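Local coordinates for protein Ceg4 (Legionella pneumophila subsp. pneumophila, PDB 6AOK) that dephosphorylates phosphotyrosine, probably through this magnesium-binding HAD-like domain, and attenuates activation of eukaryotic MAPK pathways, at residues A[38-43]-A[64-69]; A[98-103]-A[206-211]; A[137-142]-A[149-154]; A[164-169]-A[173-178]. One frame throughout, in Å; residues are numbered along the deposited sequence. Where two conformers were deposited one is given.

Contacts 3 and 4 sit side by side on one parallel sheet, their centres about 13 Å apart, and they touch where N149 N lies 3.8 Å from A178 CB. Contact 2 packs helices by the same sheet, with its centre about 21 Å from that of contact 4 and about 22 Å from that of contact 3; both are nested inside the chain loop it closes. Contact 1 belongs to the insertion of helices and loops between strands 13-17 and 106-111, its centre about 31 Å from that of contact 4. The magnesium ion is held by contact 4 through D167, together with D18 and D20; the F67 side chain of contact 1 is about 9 Å from that of D20.

Contact 1. Residues A[38-43]-A[64-69]; sequences QSLLQG and QALFEA
L40 and L66 make the central touch of a small apolar contact, in which S39 and L40, by short helix 35-39, lie against helix 60-71. Both elements belong to the region inserted between the first two strands of the HAD-like core, the place where cap regions commonly arise in this family. The two leucine side chains run alongside each other, pointing opposite ways, and bring L40 CD2 to 3.7 Å from L66 CD1. The other branch of L40 works separately: its CD1 meets the F67 ring obliquely, 4.0 Å from CE1. L40 thus forks over two successive residues of the helix. Its CG stands anti to the carbonyl carbon (chi1 -54°), which swings the fork to the helix although the CB bond itself does not aim there.

Further out, F67 also packs against other aromatic residues, meeting F36 edge-to-face and lying against Y125 with the planes about 30° apart. L40 also rests on Y118, so helix 116-125 helps enclose the apolar patch. On the polar margin, the S39 hydroxyl hydrogen-bonds to F36 O, three residues back, while the S39 carbonyl accepts from K58 NZ. That same carbonyl oxygen, S39 O, is 3.5 Å from the L66 CD1 methyl.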
loop_
_atom_site.group_PDB
_atom_site.type_symbol
_atom_site.label_atom_id
_atom_site.label_comp_id
_atom_site.label_asym_id
_atom_site.label_seq_id
_atom_site.Cartn_x
_atom_site.Cartn_y
_atom_site.Cartn_z
ATOM N N GLN A 38 10.140 -16.057 3.610
ATOM C CA GLN A 38 9.749 -17.450 3.841
ATOM C C GLN A 38 9.780 -17.788 5.319
ATOM O O GLN A 38 9.000 -18.641 5.784
ATOM C CB GLN A 38 10.677 -18.389 3.050
ATOM C CG GLN A 38 10.420 -18.235 1.511
ATOM C CD GLN A 38 9.163 -18.961 1.075
ATOM O OE1 GLN A 38 8.841 -20.053 1.560
ATOM N NE2 GLN A 38 8.507 -18.418 0.119
ATOM N N SER A 39 10.675 -17.148 6.082
ATOM C CA SER A 39 10.734 -17.376 7.534
ATOM C C SER A 39 9.480 -16.907 8.255
ATOM O O SER A 39 9.250 -17.300 9.418
ATOM C CB SER A 39 11.973 -16.676 8.138
ATOM O OG SER A 39 11.761 -15.240 8.282
ATOM N N LEU A 40 8.663 -16.065 7.613
ATOM C CA LEU A 40 7.426 -15.626 8.248
ATOM C C LEU A 40 6.292 -16.628 8.072
ATOM O O LEU A 40 5.201 -16.401 8.610
ATOM C CB LEU A 40 6.963 -14.279 7.671
ATOM C CG LEU A 40 7.995 -13.139 7.708
ATOM C CD1 LEU A 40 7.518 -11.953 6.905
ATOM C CD2 LEU A 40 8.179 -12.705 9.170
ATOM N N LEU A 41 6.486 -17.694 7.302
ATOM C CA LEU A 41 5.415 -18.667 7.086
ATOM C C LEU A 41 5.513 -19.796 8.108
ATOM O O LEU A 41 6.600 -20.252 8.434
ATOM C CB LEU A 41 5.478 -19.231 5.657
ATOM C CG LEU A 41 5.524 -18.135 4.554
ATOM C CD1 LEU A 41 5.711 -18.802 3.142
ATOM C CD2 LEU A 41 4.236 -17.321 4.570
ATOM N N GLN A 42 4.362 -20.260 8.594
ATOM C CA GLN A 42 4.344 -21.463 9.413
ATOM C C GLN A 42 4.992 -22.618 8.652
ATOM O O GLN A 42 4.825 -22.740 7.437
ATOM C CB GLN A 42 2.892 -21.812 9.774
ATOM C CG GLN A 42 2.245 -20.736 10.667
ATOM C CD GLN A 42 0.799 -21.080 10.958
ATOM O OE1 GLN A 42 0.464 -22.254 11.133
ATOM N NE2 GLN A 42 -0.067 -20.073 10.969
ATOM N N GLY A 43 5.750 -23.440 9.367
ATOM C CA GLY A 43 6.412 -24.601 8.763
ATOM C C GLY A 43 7.706 -24.303 8.049
ATOM O O GLY A 43 8.264 -25.204 7.414
ATOM N N GLN A 64 6.388 -9.807 13.961
ATOM C CA GLN A 64 7.040 -8.628 14.526
ATOM C C GLN A 64 8.414 -8.985 15.103
ATOM O O GLN A 64 9.402 -8.259 14.901
ATOM C CB GLN A 64 6.112 -8.032 15.593
ATOM C CG GLN A 64 6.723 -6.878 16.347
ATOM C CD GLN A 64 6.698 -5.566 15.558
ATOM O OE1 GLN A 64 6.015 -5.443 14.486
ATOM N NE2 GLN A 64 7.464 -4.583 16.058
ATOM N N ALA A 65 8.490 -10.095 15.841
ATOM C CA ALA A 65 9.759 -10.526 16.426
ATOM C C ALA A 65 10.808 -10.793 15.356
ATOM O O ALA A 65 11.990 -10.462 15.530
ATOM C CB ALA A 65 9.547 -11.788 17.264
ATOM N N LEU A 66 10.392 -11.401 14.246
ATOM C CA LEU A 66 11.312 -11.657 13.133
ATOM C C LEU A 66 11.762 -10.363 12.440
ATOM O O LEU A 66 12.938 -10.231 12.051
ATOM C CB LEU A 66 10.635 -12.605 12.142
ATOM C CG LEU A 66 10.488 -14.031 12.713
ATOM C CD1 LEU A 66 9.484 -14.880 11.885
ATOM C CD2 LEU A 66 11.832 -14.751 12.717
ATOM N N PHE A 67 10.848 -9.404 12.252
ATOM C CA PHE A 67 11.263 -8.111 11.725
ATOM C C PHE A 67 12.255 -7.443 12.661
ATOM O O PHE A 67 13.286 -6.909 12.224
ATOM C CB PHE A 67 10.062 -7.195 11.523
ATOM C CG PHE A 67 9.401 -7.346 10.190
ATOM C CD1 PHE A 67 8.394 -8.291 9.992
ATOM C CD2 PHE A 67 9.760 -6.524 9.154
ATOM C CE1 PHE A 67 7.773 -8.422 8.775
ATOM C CE2 PHE A 67 9.155 -6.654 7.910
ATOM C CZ PHE A 67 8.167 -7.608 7.719
ATOM N N GLU A 68 11.960 -7.452 13.961
ATOM C CA GLU A 68 12.900 -6.834 14.899
ATOM C C GLU A 68 14.234 -7.592 14.950
ATOM O O GLU A 68 15.283 -6.988 15.196
ATOM C CB GLU A 68 12.271 -6.746 16.305
ATOM C CG GLU A 68 11.118 -5.751 16.391
ATOM C CD GLU A 68 10.477 -5.686 17.773
ATOM O OE1 GLU A 68 10.879 -6.487 18.641
ATOM O OE2 GLU A 68 9.572 -4.844 17.983
ATOM N N ALA A 69 14.220 -8.904 14.802
ATOM C CA ALA A 69 15.485 -9.655 14.786
ATOM C C ALA A 69 16.337 -9.266 13.579
ATOM O O ALA A 69 17.571 -9.163 13.671
ATOM C CB ALA A 69 15.225 -11.162 14.744
#

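Contact 2. Residues A[98-103]-A[206-211]; sequences HEVLKN and EDVREM
E99 and R209 meet with their charged groups mismatched: the carboxylate lies against the arginine's aliphatic chain, with E99 OE1 3.6 Å from R209 CD and E99 OE2 3.7 Å from R209 CG. E99 is bent at chi2 (76°), turning its carboxylate across those methylenes, and R209 bends at chi3, carrying its guanidinium past the acid. As a result E99 OE1 is 4.3 Å from R209 NH1 and well out of the guanidinium plane, so the two attract as charges without an N-H aimed at the oxygen.

The apolar part is deeper. V100 CG1 and V208 CG1 approach to 4.2 Å, the two side chains set roughly perpendicular. V100 continues onto V106 and V108 of strand 106-111, and V208 onto Y163 of strand 161-165, which places this valine pair between helices 91-100 and 201-211 and the sheet of the HAD-like core.

Buried valines below and oppositely charged side chains toward the solvent side make this ordinary helix-helix packing far from the magnesium site. Its cohesion is probably mainly apolar, with a modest, non-directional attraction between the charges.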
loop_
_atom_site.group_PDB
_atom_site.type_symbol
_atom_site.label_atom_id
_atom_site.label_comp_id
_atom_site.label_asym_id
_atom_site.label_seq_id
_atom_site.Cartn_x
_atom_site.Cartn_y
_atom_site.Cartn_z
ATOM N N HIS A 98 0.998 7.815 7.122
ATOM C CA HIS A 98 0.458 8.398 8.342
ATOM C C HIS A 98 -0.525 9.510 8.005
ATOM O O HIS A 98 -1.560 9.652 8.656
ATOM C CB HIS A 98 1.565 8.953 9.259
ATOM C CG HIS A 98 2.249 7.907 10.097
ATOM N ND1 HIS A 98 1.560 7.016 10.899
ATOM C CD2 HIS A 98 3.564 7.595 10.231
ATOM C CE1 HIS A 98 2.420 6.208 11.500
ATOM N NE2 HIS A 98 3.646 6.557 11.132
ATOM N N GLU A 99 -0.230 10.310 6.996
ATOM C CA GLU A 99 -1.174 11.366 6.651
ATOM C C GLU A 99 -2.483 10.788 6.088
ATOM O O GLU A 99 -3.585 11.182 6.497
ATOM C CB GLU A 99 -0.542 12.309 5.646
ATOM C CG GLU A 99 -1.499 13.342 5.181
ATOM C CD GLU A 99 -1.704 14.413 6.225
ATOM O OE1 GLU A 99 -0.775 14.692 7.030
ATOM O OE2 GLU A 99 -2.808 14.977 6.242
ATOM N N VAL A 100 -2.394 9.854 5.149
ATOM C CA VAL A 100 -3.638 9.499 4.481
ATOM C C VAL A 100 -4.473 8.521 5.304
ATOM O O VAL A 100 -5.701 8.461 5.128
ATOM C CB VAL A 100 -3.383 8.945 3.069
ATOM C CG1 VAL A 100 -2.800 10.060 2.150
ATOM C CG2 VAL A 100 -2.475 7.700 3.090
ATOM N N LEU A 101 -3.850 7.739 6.184
ATOM C CA LEU A 101 -4.640 6.802 6.963
ATOM C C LEU A 101 -5.296 7.469 8.154
ATOM O O LEU A 101 -6.032 6.797 8.870
ATOM C CB LEU A 101 -3.787 5.647 7.463
ATOM C CG LEU A 101 -3.265 4.748 6.356
ATOM C CD1 LEU A 101 -2.236 3.664 6.878
ATOM C CD2 LEU A 101 -4.466 4.084 5.612
ATOM N N LYS A 102 -5.020 8.752 8.412
ATOM C CA LYS A 102 -5.763 9.495 9.415
ATOM C C LYS A 102 -6.802 10.413 8.800
ATOM O O LYS A 102 -7.506 11.115 9.526
ATOM C CB LYS A 102 -4.808 10.303 10.286
ATOM C CG LYS A 102 -3.723 9.430 10.970
ATOM C CD LYS A 102 -2.434 10.225 11.331
ATOM C CE LYS A 102 -1.577 9.530 12.384
ATOM N NZ LYS A 102 -1.824 10.113 13.736
ATOM N N ASN A 103 -6.881 10.466 7.490
ATOM C CA ASN A 103 -7.781 11.372 6.779
ATOM C C ASN A 103 -8.933 10.551 6.208
ATOM O O ASN A 103 -8.754 9.797 5.242
ATOM C CB ASN A 103 -7.044 12.117 5.679
ATOM C CG ASN A 103 -7.925 13.130 4.979
ATOM O OD1 ASN A 103 -9.154 13.021 4.986
ATOM N ND2 ASN A 103 -7.296 14.102 4.331
ATOM N N GLU A 206 2.517 16.209 -0.171
ATOM C CA GLU A 206 2.240 17.632 -0.312
ATOM C C GLU A 206 1.017 17.862 -1.191
ATOM O O GLU A 206 0.153 18.683 -0.867
ATOM C CB GLU A 206 3.463 18.335 -0.899
ATOM C CG GLU A 206 3.113 19.613 -1.656
ATOM C CD GLU A 206 4.320 20.472 -2.094
ATOM O OE1 GLU A 206 4.315 20.932 -3.258
ATOM O OE2 GLU A 206 5.255 20.687 -1.285
ATOM N N ASP A 207 0.909 17.120 -2.299
ATOM C CA ASP A 207 -0.230 17.310 -3.182
ATOM C C ASP A 207 -1.530 16.881 -2.521
ATOM O O ASP A 207 -2.557 17.531 -2.725
ATOM C CB ASP A 207 -0.021 16.547 -4.488
ATOM C CG ASP A 207 1.123 17.128 -5.305
ATOM O OD1 ASP A 207 1.588 18.250 -4.971
ATOM O OD2 ASP A 207 1.562 16.456 -6.272
ATOM N N VAL A 208 -1.506 15.849 -1.671
ATOM C CA VAL A 208 -2.741 15.479 -0.989
ATOM C C VAL A 208 -3.079 16.477 0.105
ATOM O O VAL A 208 -4.234 16.886 0.229
ATOM C CB VAL A 208 -2.659 14.033 -0.475
ATOM C CG1 VAL A 208 -3.848 13.717 0.414
ATOM C CG2 VAL A 208 -2.727 13.148 -1.604
ATOM N N ARG A 209 -2.083 16.948 0.875
ATOM C CA ARG A 209 -2.360 17.950 1.884
ATOM C C ARG A 209 -2.798 19.283 1.285
ATOM O O ARG A 209 -3.499 20.055 1.948
ATOM C CB ARG A 209 -1.140 18.168 2.770
ATOM C CG ARG A 209 -1.172 17.327 3.978
ATOM C CD ARG A 209 0.188 17.095 4.521
ATOM N NE ARG A 209 0.775 18.307 5.034
ATOM C CZ ARG A 209 1.897 18.339 5.745
ATOM N NH1 ARG A 209 2.548 17.205 6.008
ATOM N NH2 ARG A 209 2.368 19.507 6.196
ATOM N N GLU A 210 -2.387 19.590 0.069
ATOM C CA GLU A 210 -2.855 20.829 -0.536
ATOM C C GLU A 210 -4.379 20.836 -0.679
ATOM O O GLU A 210 -5.000 21.902 -0.573
ATOM C CB GLU A 210 -2.170 21.023 -1.890
ATOM C CG GLU A 210 -2.511 22.287 -2.623
ATOM C CD GLU A 210 -1.918 22.321 -4.038
ATOM O OE1 GLU A 210 -1.209 21.352 -4.415
ATOM O OE2 GLU A 210 -2.149 23.333 -4.760
HETATM N N MSE A 211 -5.006 19.667 -0.861
HETATM C CA MSE A 211 -6.461 19.594 -1.040
HETATM C C MSE A 211 -7.292 19.761 0.234
HETATM O O MSE A 211 -8.478 20.069 0.173
HETATM C CB MSE A 211 -6.826 18.270 -1.696
HETATM C CG MSE A 211 -6.352 18.180 -3.112
HETATM SE SE MSE A 211 -6.818 16.461 -3.891
HETATM C CE MSE A 211 -8.745 16.568 -3.629
#

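Contact 3. Residues A[137-142]-A[149-154]; sequences TILESG and NSRLNH
R151 reaches from helix 144-153 to the edge strand 136-139, where T137 and L139 receive different parts of its chain. The apolar contact comes from the base of the arginine: L139 CD1 lies 4.0 Å from R151 CB. Farther along, a methyl packs against the guanidinium end, with T137 CG2 3.7 Å from R151 NE. On the same threonine, T137 OG1 approaches the guanidinium obliquely, 3.3 Å from R151 NH2. The arginine can span both strand residues because its CG stands anti to the backbone N (chi1 -179°) and the chain then bends at chi2 (66°), running along the strand side of the helix.

Two hydrogen bonds hold the guanidinium. R151 NH1 donates to H154 ND1, just past the end of its own helix, over 3.1 Å; the bond lies close to both the guanidinium and the imidazole planes, with an N-H...N angle of 163°. R151 NE donates to N109 OD1 on strand 106-111. Held through NE and NH1, the head group is probably limited in its rotation.

Strand 136-139 pairs with strand 106-111, and L152 on the same helix turns to I14 and F16 of strand 13-17. This is helix-on-sheet packing at the margin of a Rossmann-like HAD core.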
loop_
_atom_site.group_PDB
_atom_site.type_symbol
_atom_site.label_atom_id
_atom_site.label_comp_id
_atom_site.label_asym_id
_atom_site.label_seq_id
_atom_site.Cartn_x
_atom_site.Cartn_y
_atom_site.Cartn_z
ATOM N N THR A 137 -7.560 -0.850 2.704
ATOM C CA THR A 137 -8.320 -1.881 1.984
ATOM C C THR A 137 -7.275 -2.607 1.151
ATOM O O THR A 137 -6.610 -1.997 0.322
ATOM C CB THR A 137 -9.409 -1.267 1.093
ATOM O OG1 THR A 137 -10.402 -0.646 1.913
ATOM C CG2 THR A 137 -10.117 -2.320 0.173
ATOM N N ILE A 138 -7.101 -3.888 1.389
ATOM C CA ILE A 138 -6.058 -4.644 0.714
ATOM C C ILE A 138 -6.770 -5.585 -0.228
ATOM O O ILE A 138 -7.564 -6.432 0.221
ATOM C CB ILE A 138 -5.167 -5.399 1.714
ATOM C CG1 ILE A 138 -4.536 -4.383 2.673
ATOM C CG2 ILE A 138 -4.028 -6.212 0.954
ATOM C CD1 ILE A 138 -3.683 -5.018 3.748
ATOM N N LEU A 139 -6.503 -5.420 -1.534
ATOM C CA LEU A 139 -7.152 -6.191 -2.603
ATOM C C LEU A 139 -6.092 -7.122 -3.168
ATOM O O LEU A 139 -5.124 -6.646 -3.760
ATOM C CB LEU A 139 -7.691 -5.238 -3.664
ATOM C CG LEU A 139 -8.694 -4.235 -3.042
ATOM C CD1 LEU A 139 -8.982 -3.135 -4.003
ATOM C CD2 LEU A 139 -10.026 -4.916 -2.531
ATOM N N GLU A 140 -6.250 -8.439 -2.976
ATOM C CA GLU A 140 -5.114 -9.318 -3.299
ATOM C C GLU A 140 -5.548 -10.487 -4.174
ATOM O O GLU A 140 -4.962 -11.565 -4.114
ATOM C CB GLU A 140 -4.404 -9.819 -2.032
ATOM C CG GLU A 140 -5.269 -10.613 -1.069
ATOM C CD GLU A 140 -4.454 -11.401 0.001
ATOM O OE1 GLU A 140 -4.495 -11.025 1.186
ATOM O OE2 GLU A 140 -3.814 -12.436 -0.345
ATOM N N SER A 141 -6.510 -10.267 -5.055
ATOM C CA SER A 141 -6.938 -11.365 -5.910
ATOM C C SER A 141 -5.865 -11.737 -6.932
ATOM O O SER A 141 -5.822 -12.877 -7.403
ATOM C CB SER A 141 -8.228 -10.977 -6.614
ATOM O OG SER A 141 -7.937 -10.182 -7.750
ATOM N N GLY A 142 -5.026 -10.777 -7.327
ATOM C CA GLY A 142 -3.967 -11.019 -8.270
ATOM C C GLY A 142 -4.285 -10.498 -9.641
ATOM O O GLY A 142 -3.405 -10.464 -10.499
ATOM N N ASN A 149 -11.722 -2.438 -10.671
ATOM C CA ASN A 149 -13.037 -2.294 -11.266
ATOM C C ASN A 149 -14.121 -2.589 -10.241
ATOM O O ASN A 149 -15.118 -1.860 -10.139
ATOM C CB ASN A 149 -13.172 -3.233 -12.461
ATOM C CG ASN A 149 -14.523 -3.077 -13.160
ATOM O OD1 ASN A 149 -14.774 -2.050 -13.783
ATOM N ND2 ASN A 149 -15.396 -4.093 -13.058
ATOM N N SER A 150 -13.955 -3.673 -9.491
ATOM C CA SER A 150 -14.953 -4.038 -8.489
ATOM C C SER A 150 -14.988 -3.025 -7.343
ATOM O O SER A 150 -16.057 -2.643 -6.859
ATOM C CB SER A 150 -14.649 -5.441 -7.955
ATOM O OG SER A 150 -14.976 -6.433 -8.907
ATOM N N ARG A 151 -13.829 -2.585 -6.888
ATOM C CA ARG A 151 -13.782 -1.615 -5.798
ATOM C C ARG A 151 -14.422 -0.279 -6.195
ATOM O O ARG A 151 -15.195 0.308 -5.419
ATOM C CB ARG A 151 -12.329 -1.427 -5.386
ATOM C CG ARG A 151 -12.177 -0.449 -4.239
ATOM C CD ARG A 151 -12.831 -1.025 -2.981
ATOM N NE ARG A 151 -12.422 -0.210 -1.844
ATOM C CZ ARG A 151 -13.223 0.137 -0.852
ATOM N NH1 ARG A 151 -14.498 -0.213 -0.891
ATOM N NH2 ARG A 151 -12.730 0.829 0.165
ATOM N N LEU A 152 -14.158 0.207 -7.407
ATOM C CA LEU A 152 -14.755 1.489 -7.814
ATOM C C LEU A 152 -16.257 1.375 -8.077
ATOM O O LEU A 152 -16.964 2.395 -8.121
ATOM C CB LEU A 152 -14.049 2.031 -9.057
ATOM C CG LEU A 152 -12.704 2.733 -8.863
ATOM C CD1 LEU A 152 -12.113 3.130 -10.242
ATOM C CD2 LEU A 152 -12.900 3.973 -7.985
ATOM N N ASN A 153 -16.757 0.160 -8.274
ATOM C CA ASN A 153 -18.190 -0.060 -8.362
ATOM C C ASN A 153 -18.863 0.062 -7.001
ATOM O O ASN A 153 -20.073 0.254 -6.964
ATOM C CB ASN A 153 -18.483 -1.467 -8.946
ATOM C CG ASN A 153 -19.968 -1.673 -9.300
ATOM O OD1 ASN A 153 -20.583 -0.847 -9.993
ATOM N ND2 ASN A 153 -20.554 -2.761 -8.789
ATOM N N HIS A 154 -18.117 -0.097 -5.898
ATOM C CA HIS A 154 -18.727 -0.057 -4.568
ATOM C C HIS A 154 -19.370 1.299 -4.336
ATOM O O HIS A 154 -18.877 2.320 -4.825
ATOM C CB HIS A 154 -17.713 -0.317 -3.465
ATOM C CG HIS A 154 -17.176 -1.710 -3.488
ATOM N ND1 HIS A 154 -15.988 -2.060 -2.881
ATOM C CD2 HIS A 154 -17.669 -2.840 -4.060
ATOM C CE1 HIS A 154 -15.756 -3.351 -3.106
ATOM N NE2 HIS A 154 -16.772 -3.851 -3.801
#

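Contact 4. Residues A[164-169]-A[173-178]; sequences ILDDSP and AEMLRA. With MG (magnesium ion), chain B.
The methyl of selenomethionine M175 presses against a buried carboxylate: M175 CE is only 3.2 Å from D166 OD2, and it also lies 3.6 Å from L165 O. The M175 chain bends at chi3 (-84°), turning that methyl to the strand end. D166 OD2 also forms a salt bridge with K144 NZ, which holds that oxygen in place.

The other oxygen, D166 OD1, accepts from S168 N at 2.9 Å, on the anti side and 30° out of the carboxylate plane, closing an Asx turn. It also accepts from a water that is bound to the magnesium ion, making D166 a second-shell residue. The next aspartate is first-shell: D167 OD1 binds the magnesium at 2.1 Å, while D167 OD2 takes a hydrogen bond from another metal-bound water. Three waters, D18 OD2 and D20 O complete the six ligands. Consecutive acids after a strand, with D18 and D20 in a DxDx(T/V) sequence, are the hallmark of a HAD phosphatase site.

Behind the site the packing is apolar. I164 CG2 meets M175 CB at 3.7 Å as the two side chains pass in opposing senses, and I164 CD1 touches L176 CD1 at 3.6 Å. At the helix start, A173 N donates to P169 O, and S168 is the N-cap. Strand 161-165, helix 169-180 and strand 189-192 form a beta-alpha-beta unit, in which the helix folds back over its own strand, with L176 extending to I189 of strand 189-192 and M175 to V148 of helix 144-153.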
loop_
_atom_site.group_PDB
_atom_site.type_symbol
_atom_site.label_atom_id
_atom_site.label_comp_id
_atom_site.label_asym_id
_atom_site.label_seq_id
_atom_site.Cartn_x
_atom_site.Cartn_y
_atom_site.Cartn_z
ATOM N N ILE A 164 -3.004 6.448 -8.871
ATOM C CA ILE A 164 -2.632 5.106 -9.323
ATOM C C ILE A 164 -1.119 5.011 -9.309
ATOM O O ILE A 164 -0.453 5.787 -9.997
ATOM C CB ILE A 164 -3.144 4.794 -10.728
ATOM C CG1 ILE A 164 -4.640 5.129 -10.813
ATOM C CG2 ILE A 164 -2.865 3.316 -11.047
ATOM C CD1 ILE A 164 -5.176 5.266 -12.283
ATOM N N LEU A 165 -0.580 4.072 -8.517
ATOM C CA LEU A 165 0.866 3.945 -8.355
ATOM C C LEU A 165 1.233 2.502 -8.566
ATOM O O LEU A 165 0.672 1.623 -7.894
ATOM C CB LEU A 165 1.322 4.385 -6.961
ATOM C CG LEU A 165 0.935 5.835 -6.711
ATOM C CD1 LEU A 165 -0.237 5.843 -5.759
ATOM C CD2 LEU A 165 2.092 6.674 -6.179
ATOM N N ASP A 166 2.161 2.240 -9.484
ATOM C CA ASP A 166 2.610 0.849 -9.660
ATOM C C ASP A 166 3.954 0.839 -10.377
ATOM O O ASP A 166 4.160 1.589 -11.338
ATOM C CB ASP A 166 1.574 0.017 -10.444
ATOM C CG ASP A 166 1.650 -1.471 -10.139
ATOM O OD1 ASP A 166 2.775 -2.020 -10.166
ATOM O OD2 ASP A 166 0.577 -2.115 -9.890
ATOM N N ASP A 167 4.868 -0.017 -9.913
ATOM C CA ASP A 167 6.120 -0.125 -10.645
ATOM C C ASP A 167 6.047 -1.077 -11.833
ATOM O O ASP A 167 6.966 -1.072 -12.648
ATOM C CB ASP A 167 7.294 -0.555 -9.715
ATOM C CG ASP A 167 7.092 -1.963 -9.107
ATOM O OD1 ASP A 167 6.032 -2.219 -8.479
ATOM O OD2 ASP A 167 7.967 -2.853 -9.269
ATOM N N SER A 168 5.020 -1.890 -11.941
ATOM C CA SER A 168 4.889 -2.786 -13.071
ATOM C C SER A 168 4.066 -2.120 -14.173
ATOM O O SER A 168 2.900 -1.818 -13.948
ATOM C CB SER A 168 4.204 -4.080 -12.625
ATOM O OG SER A 168 3.549 -4.694 -13.721
ATOM N N PRO A 169 4.594 -1.931 -15.375
ATOM C CA PRO A 169 3.768 -1.289 -16.436
ATOM C C PRO A 169 2.467 -2.019 -16.760
ATOM O O PRO A 169 1.432 -1.376 -16.988
ATOM C CB PRO A 169 4.714 -1.291 -17.645
ATOM C CG PRO A 169 6.072 -1.326 -17.054
ATOM C CD PRO A 169 5.977 -2.163 -15.791
ATOM N N ALA A 173 -1.222 -0.392 -16.113
ATOM C CA ALA A 173 -2.091 -0.188 -17.264
ATOM C C ALA A 173 -3.480 -0.748 -17.003
ATOM O O ALA A 173 -4.474 -0.145 -17.414
ATOM C CB ALA A 173 -1.463 -0.837 -18.508
ATOM N N GLU A 174 -3.556 -1.911 -16.341
ATOM C CA GLU A 174 -4.826 -2.481 -15.878
ATOM C C GLU A 174 -5.572 -1.576 -14.913
ATOM O O GLU A 174 -6.780 -1.401 -15.038
ATOM C CB GLU A 174 -4.587 -3.822 -15.175
ATOM C CG GLU A 174 -4.155 -4.957 -16.127
ATOM C CD GLU A 174 -3.993 -6.257 -15.343
ATOM O OE1 GLU A 174 -4.622 -6.429 -14.267
ATOM O OE2 GLU A 174 -3.256 -7.122 -15.831
HETATM N N MSE A 175 -4.900 -1.046 -13.913
HETATM C CA MSE A 175 -5.588 -0.189 -12.998
HETATM C C MSE A 175 -6.076 1.069 -13.678
HETATM O O MSE A 175 -7.159 1.493 -13.465
HETATM C CB MSE A 175 -4.726 0.165 -11.809
HETATM C CG MSE A 175 -4.240 -1.067 -11.068
HETATM SE SE MSE A 175 -3.759 -0.721 -9.188
HETATM C CE MSE A 175 -1.941 -0.103 -9.648
ATOM N N LEU A 176 -5.245 1.622 -14.526
ATOM C CA LEU A 176 -5.642 2.835 -15.255
ATOM C C LEU A 176 -6.850 2.578 -16.154
ATOM O O LEU A 176 -7.758 3.413 -16.243
ATOM C CB LEU A 176 -4.460 3.325 -16.080
ATOM C CG LEU A 176 -4.740 4.602 -16.844
ATOM C CD1 LEU A 176 -4.957 5.814 -15.880
ATOM C CD2 LEU A 176 -3.569 4.856 -17.822
ATOM N N ARG A 177 -6.868 1.418 -16.837
ATOM C CA ARG A 177 -8.032 1.001 -17.631
ATOM C C ARG A 177 -9.305 0.936 -16.779
ATOM O O ARG A 177 -10.383 1.379 -17.203
ATOM C CB ARG A 177 -7.739 -0.380 -18.244
ATOM C CG ARG A 177 -8.369 -0.653 -19.576
ATOM C CD ARG A 177 -7.359 -1.360 -20.534
ATOM N NE ARG A 177 -6.608 -2.423 -19.857
ATOM C CZ ARG A 177 -5.295 -2.638 -20.015
ATOM N NH1 ARG A 177 -4.576 -1.868 -20.834
ATOM N NH2 ARG A 177 -4.692 -3.608 -19.353
ATOM N N ALA A 178 -9.195 0.358 -15.576
ATOM C CA ALA A 178 -10.331 0.215 -14.675
ATOM C C ALA A 178 -10.837 1.575 -14.205
ATOM O O ALA A 178 -12.050 1.820 -14.134
ATOM C CB ALA A 178 -9.925 -0.665 -13.482
HETATM MG MG MG B . 5.255 -3.896 -7.486
HETATM O O HOH W 1 4.081 -4.148 -9.214
HETATM O O HOH W 2 6.934 -4.893 -8.295
HETATM O O HOH W 3 4.406 -5.677 -6.943
#